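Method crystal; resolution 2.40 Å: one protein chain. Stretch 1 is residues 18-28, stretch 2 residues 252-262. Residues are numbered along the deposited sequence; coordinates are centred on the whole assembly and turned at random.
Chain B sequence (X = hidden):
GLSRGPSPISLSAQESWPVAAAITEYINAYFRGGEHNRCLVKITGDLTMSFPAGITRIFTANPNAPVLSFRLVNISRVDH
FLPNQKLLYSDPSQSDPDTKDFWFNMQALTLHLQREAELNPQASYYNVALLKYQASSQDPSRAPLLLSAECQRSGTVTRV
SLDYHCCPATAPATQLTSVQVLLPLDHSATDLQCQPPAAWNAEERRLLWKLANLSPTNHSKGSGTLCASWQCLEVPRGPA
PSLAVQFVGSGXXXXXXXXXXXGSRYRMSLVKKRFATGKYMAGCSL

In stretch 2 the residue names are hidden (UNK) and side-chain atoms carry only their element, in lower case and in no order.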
ATOM      1  N   PRO B  18      13.561 -21.419   3.511  1.00 41.77           N
ATOM      2  CA  PRO B  18      12.470 -20.440   3.510  1.00 43.30           C
ATOM      3  C   PRO B  18      12.899 -19.050   3.066  1.00 35.91           C
ATOM      4  O   PRO B  18      13.984 -18.574   3.402  1.00 36.02           O
ATOM      5  CB  PRO B  18      12.042 -20.421   4.979  1.00 32.05           C
ATOM      6  CG  PRO B  18      13.343 -20.637   5.713  1.00 35.10           C
ATOM      7  CD  PRO B  18      14.147 -21.583   4.857  1.00 40.49           C
ATOM      8  N   VAL B  19      12.003 -18.376   2.337  1.00 36.71           N
ATOM      9  CA  VAL B  19      12.100 -16.942   2.097  1.00 30.72           C
ATOM     10  C   VAL B  19      10.738 -16.328   2.374  1.00 33.62           C
ATOM     11  O   VAL B  19       9.726 -17.020   2.448  1.00 46.89           O
ATOM     12  CB  VAL B  19      12.571 -16.584   0.664  1.00 31.27           C
ATOM     13  CG1 VAL B  19      13.940 -17.178   0.372  1.00 30.28           C
ATOM     14  CG2 VAL B  19      11.563 -17.010  -0.381  1.00 23.92           C
ATOM     15  N   ALA B  20      10.721 -15.010   2.534  1.00 38.01           N
ATOM     16  CA  ALA B  20       9.491 -14.273   2.760  1.00 39.13           C
ATOM     17  C   ALA B  20       9.415 -13.064   1.833  1.00 35.58           C
ATOM     18  O   ALA B  20      10.434 -12.477   1.472  1.00 38.91           O
ATOM     19  CB  ALA B  20       9.390 -13.826   4.215  1.00 42.57           C
ATOM     20  N   ALA B  21       8.192 -12.699   1.458  1.00 34.93           N
ATOM     21  CA  ALA B  21       7.923 -11.590   0.555  1.00 26.38           C
ATOM     22  C   ALA B  21       7.062 -10.537   1.249  1.00 31.90           C
ATOM     23  O   ALA B  21       6.331 -10.838   2.193  1.00 35.35           O
ATOM     24  CB  ALA B  21       7.222 -12.070  -0.709  1.00 32.87           C
ATOM     25  N   ALA B  22       7.176  -9.289   0.797  1.00 25.51           N
ATOM     26  CA  ALA B  22       6.334  -8.207   1.290  1.00 23.58           C
ATOM     27  C   ALA B  22       5.900  -7.350   0.118  1.00 26.10           C
ATOM     28  O   ALA B  22       6.731  -6.897  -0.668  1.00 34.11           O
ATOM     29  CB  ALA B  22       7.042  -7.341   2.332  1.00 20.61           C
ATOM     30  N   ILE B  23       4.596  -7.143   0.015  1.00 42.73           N
ATOM     31  CA  ILE B  23       3.976  -6.338  -1.024  1.00 25.69           C
ATOM     32  C   ILE B  23       3.437  -5.097  -0.336  1.00 34.31           C
ATOM     33  O   ILE B  23       2.571  -5.204   0.533  1.00 32.43           O
ATOM     34  CB  ILE B  23       2.859  -7.106  -1.742  1.00 26.89           C
ATOM     35  CG1 ILE B  23       3.409  -8.335  -2.452  1.00 27.54           C
ATOM     36  CG2 ILE B  23       2.141  -6.232  -2.718  1.00 35.19           C
ATOM     37  CD1 ILE B  23       2.344  -9.176  -3.098  1.00 33.50           C
ATOM     38  N   THR B  24       3.965  -3.932  -0.703  1.00 34.12           N
ATOM     39  CA  THR B  24       3.615  -2.654  -0.102  1.00 23.07           C
ATOM     40  C   THR B  24       3.070  -1.732  -1.184  1.00 26.35           C
ATOM     41  O   THR B  24       3.687  -1.585  -2.234  1.00 37.11           O
ATOM     42  CB  THR B  24       4.828  -2.031   0.562  1.00 26.45           C
ATOM     43  OG1 THR B  24       5.381  -2.975   1.473  1.00 32.40           O
ATOM     44  CG2 THR B  24       4.448  -0.803   1.315  1.00 29.45           C
ATOM     45  N   GLU B  25       1.909  -1.138  -0.946  1.00 26.37           N
ATOM     46  CA  GLU B  25       1.267  -0.316  -1.959  1.00 30.87           C
ATOM     47  C   GLU B  25       0.778   0.998  -1.372  1.00 26.34           C
ATOM     48  O   GLU B  25       0.207   1.014  -0.288  1.00 31.10           O
ATOM     49  CB  GLU B  25       0.112  -1.068  -2.617  1.00 24.41           C
ATOM     50  CG  GLU B  25       0.592  -2.132  -3.544  1.00 27.53           C
ATOM     51  CD  GLU B  25      -0.500  -2.785  -4.319  1.00 29.77           C
ATOM     52  OE1 GLU B  25      -1.656  -2.403  -4.152  1.00 34.99           O
ATOM     53  OE2 GLU B  25      -0.206  -3.706  -5.091  1.00 35.25           O
ATOM     54  N   TYR B  26       1.040   2.096  -2.070  1.00 29.65           N
ATOM     55  CA  TYR B  26       0.489   3.401  -1.740  1.00 22.04           C
ATOM     56  C   TYR B  26      -0.496   3.845  -2.814  1.00 28.65           C
ATOM     57  O   TYR B  26      -0.304   3.589  -4.000  1.00 29.48           O
ATOM     58  CB  TYR B  26       1.577   4.449  -1.585  1.00 30.96           C
ATOM     59  CG  TYR B  26       2.434   4.215  -0.392  1.00 33.05           C
ATOM     60  CD1 TYR B  26       2.087   4.719   0.844  1.00 38.21           C
ATOM     61  CD2 TYR B  26       3.586   3.467  -0.493  1.00 38.67           C
ATOM     62  CE1 TYR B  26       2.876   4.485   1.942  1.00 51.68           C
ATOM     63  CE2 TYR B  26       4.378   3.234   0.588  1.00 31.86           C
ATOM     64  CZ  TYR B  26       4.024   3.740   1.803  1.00 42.55           C
ATOM     65  OH  TYR B  26       4.837   3.504   2.882  1.00 56.75           O
ATOM     66  N   ILE B  27      -1.565   4.508  -2.398  1.00 29.69           N
ATOM     67  CA  ILE B  27      -2.598   4.907  -3.334  1.00 20.57           C
ATOM     68  C   ILE B  27      -2.846   6.404  -3.227  1.00 30.53           C
ATOM     69  O   ILE B  27      -3.056   6.940  -2.135  1.00 25.87           O
ATOM     70  CB  ILE B  27      -3.896   4.098  -3.142  1.00 24.93           C
ATOM     71  CG1 ILE B  27      -4.922   4.516  -4.195  1.00 26.19           C
ATOM     72  CG2 ILE B  27      -4.430   4.208  -1.730  1.00 32.86           C
ATOM     73  CD1 ILE B  27      -6.079   3.600  -4.344  1.00 29.93           C
ATOM     74  N   ASN B  28      -2.795   7.073  -4.368  1.00 31.24           N
ATOM     75  CA  ASN B  28      -3.176   8.464  -4.499  1.00 22.82           C
ATOM     76  C   ASN B  28      -4.478   8.514  -5.278  1.00 19.20           C
ATOM     77  O   ASN B  28      -4.681   7.743  -6.210  1.00 24.60           O
ATOM     78  CB  ASN B  28      -2.101   9.271  -5.220  1.00 30.84           C
ATOM     79  CG  ASN B  28      -0.886   9.518  -4.368  1.00 24.72           C
ATOM     80  OD1 ASN B  28      -0.944   9.463  -3.154  1.00 48.19           O
ATOM     81  ND2 ASN B  28       0.204   9.862  -5.004  1.00 38.67           N
ATOM     82  N   UNK B 252      -4.261  -7.700   2.170  1.00 33.30           N
ATOM     83  CA  UNK B 252      -4.615  -7.714   0.764  1.00 33.39           C
ATOM     84  C   UNK B 252      -3.807  -6.644   0.058  1.00 30.78           C
ATOM     85  O   UNK B 252      -3.237  -5.755   0.690  1.00 28.97           O
ATOM     86  c   UNK B 252      -6.111  -7.483   0.558  1.00 30.83           C
ATOM     87  N   UNK B 253      -3.738  -6.760  -1.258  1.00 30.48           N
ATOM     88  CA  UNK B 253      -3.162  -5.734  -2.098  1.00 28.76           C
ATOM     89  C   UNK B 253      -4.282  -4.988  -2.813  1.00 34.55           C
ATOM     90  O   UNK B 253      -5.358  -5.533  -3.047  1.00 42.76           O
ATOM     91  c   UNK B 253      -2.183  -6.333  -3.104  1.00 29.96           C
ATOM     92  o   UNK B 253      -2.860  -6.894  -4.198  1.00 37.99           O
ATOM     93  N   UNK B 254      -4.044  -3.718  -3.113  1.00 31.69           N
ATOM     94  CA  UNK B 254      -5.025  -2.981  -3.893  1.00 27.73           C
ATOM     95  C   UNK B 254      -4.934  -3.326  -5.370  1.00 40.43           C
ATOM     96  O   UNK B 254      -5.961  -3.474  -6.036  1.00 40.08           O
ATOM     97  c   UNK B 254      -4.624   0.401  -2.037  1.00 26.31           C
ATOM     98  c   UNK B 254      -4.853  -1.482  -3.682  1.00 28.34           C
ATOM     99  c   UNK B 254      -6.390  -1.331  -1.770  1.00 29.87           C
ATOM    100  c   UNK B 254      -4.982  -1.051  -2.228  1.00 30.65           C
ATOM    101  N   UNK B 255      -3.721  -3.481  -5.893  1.00 46.04           N
ATOM    102  CA  UNK B 255      -3.560  -3.775  -7.311  1.00 28.90           C
ATOM    103  C   UNK B 255      -4.084  -5.150  -7.673  1.00 35.87           C
ATOM    104  O   UNK B 255      -4.479  -5.377  -8.819  1.00 46.91           O
ATOM    105  o   UNK B 255      -1.315  -4.589  -6.967  1.00 37.51           O
ATOM    106  c   UNK B 255      -2.093  -3.672  -7.703  1.00 36.27           C
ATOM    107  N   UNK B 256      -4.080  -6.081  -6.736  1.00 33.22           N
ATOM    108  CA  UNK B 256      -4.394  -7.453  -7.038  1.00 40.88           C
ATOM    109  C   UNK B 256      -3.177  -8.306  -7.288  1.00 43.54           C
ATOM    110  O   UNK B 256      -3.301  -9.531  -7.335  1.00 47.52           O
ATOM    111  N   UNK B 257      -2.018  -7.684  -7.474  1.00 49.37           N
ATOM    112  CA  UNK B 257      -0.775  -8.400  -7.703  1.00 47.93           C
ATOM    113  C   UNK B 257      -0.471  -9.346  -6.548  1.00 44.09           C
ATOM    114  O   UNK B 257      -0.747  -9.054  -5.384  1.00 43.32           O
ATOM    115  c   UNK B 257       2.516  -8.047  -6.751  1.00 55.54           C
ATOM    116  c   UNK B 257       1.798  -7.930  -8.069  1.00 33.00           C
ATOM    117  c   UNK B 257       2.551  -6.986  -8.922  1.00 31.40           C
ATOM    118  c   UNK B 257       0.371  -7.409  -7.898  1.00 32.94           C
ATOM    119  N   UNK B 258       0.101 -10.498  -6.886  1.00 46.21           N
ATOM    120  CA  UNK B 258       0.521 -11.473  -5.892  1.00 37.77           C
ATOM    121  C   UNK B 258       1.790 -12.158  -6.393  1.00 33.85           C
ATOM    122  O   UNK B 258       2.133 -12.074  -7.571  1.00 33.27           O
ATOM    123  c   UNK B 258      -0.595 -12.486  -5.626  1.00 40.97           C
ATOM    124  c   UNK B 258      -0.533 -13.069  -4.246  1.00 54.23           C
ATOM    125  o   UNK B 258      -1.438 -13.846  -3.907  1.00 57.95           O
ATOM    126  o   UNK B 258       0.420 -12.773  -3.506  1.00 39.07           O
ATOM    127  N   UNK B 259       2.488 -12.838  -5.488  1.00 36.05           N
ATOM    128  CA  UNK B 259       3.741 -13.507  -5.811  1.00 34.93           C
ATOM    129  C   UNK B 259       3.698 -14.952  -5.317  1.00 32.30           C
ATOM    130  O   UNK B 259       3.169 -15.239  -4.242  1.00 42.21           O
ATOM    131  c   UNK B 259       4.866 -12.725  -3.709  1.00 28.56           C
ATOM    132  c   UNK B 259       4.939 -12.744  -5.211  1.00 31.23           C
ATOM    133  c   UNK B 259       6.235 -13.328  -5.692  1.00 35.95           C
ATOM    134  N   UNK B 260       4.216 -15.870  -6.123  1.00 34.78           N
ATOM    135  CA  UNK B 260       4.343 -17.254  -5.708  1.00 38.75           C
ATOM    136  C   UNK B 260       5.649 -17.820  -6.249  1.00 34.46           C
ATOM    137  O   UNK B 260       6.120 -17.414  -7.309  1.00 61.03           O
ATOM    138  c   UNK B 260       3.149 -18.432  -7.634  1.00 41.04           C
ATOM    139  o   UNK B 260       1.820 -19.713  -9.143  1.00 67.09           O
ATOM    140  o   UNK B 260       0.842 -18.894  -7.362  1.00 51.00           O
ATOM    141  c   UNK B 260       3.158 -18.101  -6.174  1.00 44.11           C
ATOM    142  c   UNK B 260       1.843 -19.051  -8.083  1.00 47.68           C
ATOM    143  N   UNK B 261       6.245 -18.740  -5.498  1.00 44.03           N
ATOM    144  CA  UNK B 261       7.513 -19.331  -5.897  1.00 35.98           C
ATOM    145  C   UNK B 261       7.295 -20.375  -6.977  1.00 34.45           C
ATOM    146  O   UNK B 261       6.211 -20.938  -7.109  1.00 46.01           O
ATOM    147  c   UNK B 261       9.490 -19.853  -2.579  1.00 33.15           C
ATOM    148  c   UNK B 261       9.306 -17.857  -4.054  1.00 38.66           C
ATOM    149  c   UNK B 261       8.608 -19.079  -3.552  1.00 36.34           C
ATOM    150  c   UNK B 261       8.207 -19.977  -4.709  1.00 33.96           C
ATOM    151  N   UNK B 262       8.335 -20.630  -7.757  1.00 39.43           N
ATOM    152  CA  UNK B 262       8.288 -21.622  -8.826  1.00 37.34           C
ATOM    153  C   UNK B 262       9.333 -22.668  -8.494  1.00 43.00           C
ATOM    154  O   UNK B 262      10.531 -22.367  -8.445  1.00 60.14           O
ATOM    155  c   UNK B 262       7.604 -19.868 -10.449  1.00 42.60           C
ATOM    156  c   UNK B 262       8.546 -21.014 -10.204  1.00 39.12           C
ATOM    157  c   UNK B 262       8.376 -22.065 -11.258  1.00 64.26           C
TER

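Position 252 carries a single side-chain carbon, CB, and has no contact with stretch 1; one carbon and nothing beyond it is alanine, Ala252.

At position 253 the side chain is one carbon followed by one oxygen. Its CB lies 3.8 Å from Glu25 OE2 and 4.3 Å from Ile23 CG2. A carbon bearing one oxygen is serine, Ser253.

Position 254 has four carbons, forked at the second, and one tip of the fork sits 3.8 Å from Ile27 CG2. Its backbone N is 2.9 Å from Glu25 OE1, a weak hydrogen bond because the angle at the hydrogen is only 125°. The fork beyond CB identifies Leu254.

Position 255 again has one carbon and one oxygen, and that oxygen approaches Glu25 OE2 to 2.4 Å. This is Ser255, whose OG donates a very short hydrogen bond to the carboxylate, while its backbone N gives a better-aligned one to Glu25 OE1 (2.9 Å, 154°).

No side-chain atom is present at position 256. With phi at 96° and psi at -13°, a CB would be jammed against the carbonyl O of Ser255, so the residue is glycine, Gly256. Its N donates to Ser253 OG at 2.9 Å, tying the turn together.

Position 257 has four carbons forked at the second, with a tip 3.8 Å from Ile23 CD1: Leu257. Its N donates to Ser255 OG at 3.2 Å.

Two carbons, the second carrying two oxygens, mark position 258 as Asp258. Its CB points away from stretch 1, yet OD1 returns to 4.1 Å from Ile23 CD1 and accepts a hydrogen bond from the next backbone N.

Position 259 has three carbons branched at CB, one of them 3.9 Å from Ala21 CB; this is Val259.

Three carbons ending in two oxygens, exposed and without contact to stretch 1, make position 260 Glu260.

Position 261 has four carbons forked at the second, one tip 4.1 Å from Val19 CG2: Leu261.

At position 262 three carbons branch at CB, out of reach of stretch 1. By shape this is valine, Val262.

The contact has two parts. Strand 258-261 runs nearly antiparallel to stretch 1 (168°), and the space between them is filled by side chains: Val19, Ala21 and Ile23 meet Leu261, Val259 and Leu257. Further along, the carboxylate of Glu25 accepts two backbone N-H groups and one hydroxyl from the turn, with Ile27 packing on Leu254 beside it.

Stretch 2 (252-262) ASLSGLDVELV
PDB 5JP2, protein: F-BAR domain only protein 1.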